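Local coordinates for transcriptional regulator, LRP/AsnC family (Neisseria meningitidis, PDB 2P5V), which regulates transcription as a global regulator of the Lrp/AsnC family, probably by sequence-specific DNA binding through its winged helix-turn-helix domain, at the interface of chains A and B. Numbering follows the deposited sequence. Chains: chain A/B, Transcriptional regulator, LRP/AsnC family.

Contact 1: the interface of chains A and B. Residues chain A 20, 53, 154-156, 158-159; chain B 61-62, 66, 68.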
# COMPACT_ATOMS: atom_id res chain seq x y z
N GLN A 20 -4.85 -10.96 -39.35
CA GLN A 20 -5.11 -10.73 -37.93
C GLN A 20 -6.61 -10.65 -37.62
O GLN A 20 -7.04 -11.03 -36.54
CB GLN A 20 -4.45 -9.44 -37.44
CG GLN A 20 -2.98 -9.61 -37.07
CD GLN A 20 -2.48 -8.45 -36.27
OE1 GLN A 20 -1.85 -8.62 -35.23
NE2 GLN A 20 -2.78 -7.23 -36.74
N ILE A 53 6.88 -14.03 -38.04
CA ILE A 53 6.03 -12.83 -37.92
C ILE A 53 4.61 -13.27 -37.62
O ILE A 53 3.99 -12.80 -36.66
CB ILE A 53 6.07 -11.94 -39.18
CG1 ILE A 53 7.49 -11.42 -39.43
CG2 ILE A 53 5.10 -10.76 -39.04
CD1 ILE A 53 7.62 -10.42 -40.59
N LEU A 154 -2.39 -6.81 -33.22
CA LEU A 154 -1.39 -5.82 -32.86
C LEU A 154 -1.55 -4.61 -33.77
O LEU A 154 -1.99 -4.73 -34.92
CB LEU A 154 0.02 -6.40 -32.98
CG LEU A 154 0.32 -7.63 -32.10
CD1 LEU A 154 1.62 -8.32 -32.52
CD2 LEU A 154 0.35 -7.22 -30.64
N PRO A 155 -1.22 -3.42 -33.25
CA PRO A 155 -1.19 -2.24 -34.11
C PRO A 155 -0.01 -2.35 -35.09
O PRO A 155 1.07 -2.77 -34.69
CB PRO A 155 -0.97 -1.11 -33.11
CG PRO A 155 -0.21 -1.75 -32.00
CD PRO A 155 -0.84 -3.09 -31.86
N LEU A 156 -0.21 -2.01 -36.35
CA LEU A 156 0.86 -2.10 -37.35
C LEU A 156 1.13 -0.79 -38.07
O LEU A 156 1.98 -0.73 -38.95
CB LEU A 156 0.53 -3.19 -38.37
CG LEU A 156 0.41 -4.60 -37.78
CD1 LEU A 156 0.07 -5.61 -38.85
CD2 LEU A 156 1.68 -4.99 -37.07
N HIS A 158 2.59 1.98 -37.25
CA HIS A 158 3.95 2.47 -37.08
C HIS A 158 4.91 1.95 -38.16
O HIS A 158 5.91 2.60 -38.44
CB HIS A 158 4.47 2.11 -35.68
CG HIS A 158 4.63 0.64 -35.45
ND1 HIS A 158 3.56 -0.21 -35.28
CD2 HIS A 158 5.74 -0.13 -35.34
CE1 HIS A 158 4.01 -1.44 -35.09
NE2 HIS A 158 5.32 -1.42 -35.12
N LEU A 159 4.61 0.79 -38.74
CA LEU A 159 5.45 0.22 -39.79
C LEU A 159 5.26 0.87 -41.17
O LEU A 159 6.08 0.66 -42.07
CB LEU A 159 5.23 -1.30 -39.91
CG LEU A 159 5.53 -2.12 -38.65
CD1 LEU A 159 5.16 -3.59 -38.88
CD2 LEU A 159 6.99 -1.99 -38.23
N LEU B 61 0.43 -12.55 -34.30
CA LEU B 61 1.76 -12.11 -34.68
C LEU B 61 2.71 -12.04 -33.51
O LEU B 61 2.28 -11.86 -32.37
CB LEU B 61 1.69 -10.74 -35.36
CG LEU B 61 0.72 -10.58 -36.52
CD1 LEU B 61 0.99 -9.26 -37.18
CD2 LEU B 61 0.80 -11.74 -37.54
N SER B 62 4.00 -12.14 -33.80
CA SER B 62 5.04 -11.81 -32.82
C SER B 62 5.18 -10.28 -32.68
O SER B 62 5.47 -9.59 -33.66
CB SER B 62 6.38 -12.43 -33.21
OG SER B 62 7.41 -12.03 -32.33
N VAL B 66 7.35 -7.19 -35.25
CA VAL B 66 6.74 -6.00 -35.82
C VAL B 66 7.13 -4.75 -35.01
O VAL B 66 6.44 -3.74 -35.05
CB VAL B 66 5.20 -6.14 -35.95
CG1 VAL B 66 4.86 -7.18 -37.02
CG2 VAL B 66 4.54 -6.48 -34.59
N LEU B 68 7.26 -4.10 -31.79
CA LEU B 68 6.45 -3.73 -30.63
C LEU B 68 7.09 -4.38 -29.42
O LEU B 68 6.53 -5.30 -28.82
CB LEU B 68 4.99 -4.17 -30.81
CG LEU B 68 4.21 -3.42 -31.90
CD1 LEU B 68 2.84 -4.07 -32.14
CD2 LEU B 68 4.07 -1.93 -31.57
O HOH W 1 -1.43 -10.70 -33.46
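A:His158 meets the B:Val66 carbonyl with its ring edge, while B:Leu68 lies over a ring face, and the tight part of the contact gathers there. Its NE2 donates to the backbone carbonyl B:Val66 O at 2.6 Å. The donor lies nearly along the C=O axis, and the oxygen sits in the ring plane. The ring gets there because CG stands between the backbone N and the carbonyl carbon (chi1 66°). A:Leu159 CG, from the same chain, covers one ring face near the rim. On the opposite face, B:Leu68 CD2 lies over the rim, 3.6 Å from A:His158 CE1. Flanked on both faces and bonded in plane, the ring would be fixed in its rotation.

B:Val66 is packed from several directions. A:Leu156 CD2 touches its CG1 at 3.9 Å, and A:Leu159 CD1 reaches its CB. Its CG2 faces A:Leu154 CD1. B:Leu68 sends its other branch, CD1, against A:Leu154 CB at 3.8 Å and against the ring carbons of A:Pro155.

The other side is more polar and holds water. B:Leu61 lies at about a right angle to A:Gln20, with its CD1 3.7 Å from A:Gln20 CD. The amide of A:Gln20 is held by its own chain: OE1 accepts from A:Leu154 N, and NE2 donates to A:Leu154 O in the amide plane, on a lone pair. Water 1 joins OE1 to B:Leu61 N, 2.8 Å from that backbone nitrogen. OE1 thus accepts from a backbone N-H and also meets water. Beyond B:Leu61, B:Ser62 N donates to A:Ile53 O at 2.9 Å, but the serine itself buries almost no surface here.

In the fold, the end of strand 54-61 and the 3-10 helix 64-66 of chain B pack against the joined helix 10-21 and C-terminal segment of chain A, which includes 3-10 helix 157-159. A:Ile53, just before strand 54-61, lies on the other side of B:Leu61.

Contact 2: the interface of chains A and B. Residues chain A 60-63, 66, 68; chain B 20, 53, 55, 154.
B:Arg55 lies along A:Leu60 and A:Leu61 and buries 64 Å² against chain A, the most in this patch. Its backbone N donates to A:Leu60 O at 3.0 Å. The side chain leaves with CG between the backbone N and the carbonyl carbon (chi1 51°), then runs extended to NE. This carries it past the backbone of A:Leu60 and A:Leu61. NE donates to A:Leu61 O at 3.3 Å. The bond is bent, with 137° at the hydrogen, and the donor stands above the carbonyl plane, off the lone pairs. A:Leu61 O also takes water 3 at 2.7 Å, and that water reaches B:Arg55 NH2. The carbonyl is therefore met by the arginine directly and through water. One face of the guanidinium rests on A:Leu60 CB, toward the rim of the group.

B:Leu154 buries 60 Å². Its CD1 points at A:Pro63 CA, 3.7 Å away, and also reaches A:Leu61 CB. Its CB meets A:Leu68 CD1 at 3.9 Å, and these two leucines slide past each other in opposite directions. A:Val66 CG2 flanks the same methyl of B:Leu154.

A:Leu61 buries 46 Å². Its CG and CD1 lie against the amide end of B:Gln20, which crosses it at about a right angle. That amide is fixed by bonds to the backbone of B:Leu154: NE2 donates in plane to O, and N donates to OE1 from a tilted position. Water 2 links OE1 to A:Leu61 N, 2.9 Å from the nitrogen. On the far side, A:Ser62 N donates to B:Ile53 O at 2.9 Å.

The backbone bonds of A:Leu60 and A:Ser62 pair the end of strand 54-61 of chain A, and the residue after it, with B:Ile53 and the start of that strand in chain B. The patch thus ties the DNA-binding and C-terminal parts of chain B to chain A, and probably helps hold the dimer together.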
# COMPACT_ATOMS: atom_id res chain seq x y z
N LEU A 60 -10.62 -18.35 -31.99
CA LEU A 60 -10.84 -17.71 -30.71
C LEU A 60 -12.25 -18.01 -30.25
O LEU A 60 -13.21 -17.88 -31.01
CB LEU A 60 -10.64 -16.20 -30.84
CG LEU A 60 -9.27 -15.80 -31.40
CD1 LEU A 60 -9.17 -14.27 -31.44
CD2 LEU A 60 -8.13 -16.42 -30.56
N LEU A 61 -12.38 -18.45 -29.00
CA LEU A 61 -13.67 -18.88 -28.49
C LEU A 61 -14.26 -17.88 -27.52
O LEU A 61 -13.54 -17.07 -26.92
CB LEU A 61 -13.57 -20.26 -27.81
CG LEU A 61 -12.88 -21.38 -28.60
CD1 LEU A 61 -13.21 -22.70 -27.94
CD2 LEU A 61 -13.24 -21.40 -30.09
N SER A 62 -15.58 -17.93 -27.39
CA SER A 62 -16.28 -17.17 -26.36
C SER A 62 -16.20 -17.93 -25.03
O SER A 62 -16.61 -19.09 -24.95
CB SER A 62 -17.74 -16.95 -26.76
OG SER A 62 -18.51 -16.51 -25.64
N PRO A 63 -15.64 -17.30 -23.99
CA PRO A 63 -15.53 -18.00 -22.69
C PRO A 63 -16.88 -18.42 -22.10
O PRO A 63 -17.02 -19.52 -21.55
CB PRO A 63 -14.89 -16.94 -21.78
CG PRO A 63 -14.23 -15.97 -22.71
CD PRO A 63 -15.05 -15.95 -23.94
N VAL A 66 -18.58 -21.55 -23.35
CA VAL A 66 -18.04 -22.82 -22.87
C VAL A 66 -17.95 -22.83 -21.35
O VAL A 66 -17.08 -23.49 -20.78
CB VAL A 66 -16.65 -23.15 -23.48
CG1 VAL A 66 -16.79 -23.45 -24.97
CG2 VAL A 66 -15.65 -22.01 -23.24
N LEU A 68 -17.05 -20.72 -19.05
CA LEU A 68 -15.94 -20.09 -18.34
C LEU A 68 -16.37 -18.67 -18.01
O LEU A 68 -16.03 -17.72 -18.71
CB LEU A 68 -14.66 -20.12 -19.17
CG LEU A 68 -14.12 -21.53 -19.45
CD1 LEU A 68 -13.09 -21.49 -20.55
CD2 LEU A 68 -13.54 -22.16 -18.18
N GLN B 20 -8.30 -24.11 -32.04
CA GLN B 20 -7.69 -23.09 -31.18
C GLN B 20 -6.19 -22.95 -31.40
O GLN B 20 -5.65 -21.84 -31.33
CB GLN B 20 -7.98 -23.36 -29.71
CG GLN B 20 -9.34 -22.87 -29.27
CD GLN B 20 -9.51 -22.90 -27.77
OE1 GLN B 20 -9.84 -21.88 -27.17
NE2 GLN B 20 -9.25 -24.05 -27.15
N ILE B 53 -19.77 -20.21 -30.32
CA ILE B 53 -18.67 -20.78 -29.55
C ILE B 53 -17.36 -20.27 -30.16
O ILE B 53 -16.53 -19.71 -29.45
CB ILE B 53 -18.71 -22.32 -29.51
CG1 ILE B 53 -19.98 -22.80 -28.79
CG2 ILE B 53 -17.43 -22.89 -28.84
CD1 ILE B 53 -20.24 -24.29 -28.91
N ARG B 55 -15.91 -17.44 -32.13
CA ARG B 55 -16.28 -16.05 -32.45
C ARG B 55 -15.42 -15.41 -33.52
O ARG B 55 -15.85 -14.47 -34.18
CB ARG B 55 -16.32 -15.19 -31.20
CG ARG B 55 -15.11 -15.25 -30.34
CD ARG B 55 -15.24 -14.31 -29.17
NE ARG B 55 -13.96 -14.20 -28.48
CZ ARG B 55 -12.93 -13.48 -28.91
NH1 ARG B 55 -13.02 -12.78 -30.04
NH2 ARG B 55 -11.80 -13.46 -28.21
N LEU B 154 -8.58 -21.50 -24.70
CA LEU B 154 -9.32 -21.69 -23.46
C LEU B 154 -9.28 -23.16 -23.07
O LEU B 154 -9.28 -24.04 -23.94
CB LEU B 154 -10.77 -21.27 -23.65
CG LEU B 154 -11.02 -19.80 -23.97
CD1 LEU B 154 -12.51 -19.57 -24.11
CD2 LEU B 154 -10.44 -18.93 -22.87
O HOH W 2 -9.86 -19.15 -27.72
O HOH W 3 -11.24 -15.79 -26.52

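The C-alpha centres of contact 1 and contact 2 are about 23 Å apart. They are twin regions of one two-fold symmetric interface, with the chains exchanged. Strand 54-61 spans both: in each chain, the residues just before or at its start belong to one contact, and its end belongs to the other. Residues 20, 53, 61, 62, 66, 68 and 154 serve in both, each from the opposite chain. The paired strands therefore run between the two contacts and probably link the DNA-binding regions of the two chains. Such reciprocal pairing fits a dimer as the unit within the deposited eight-chain assembly.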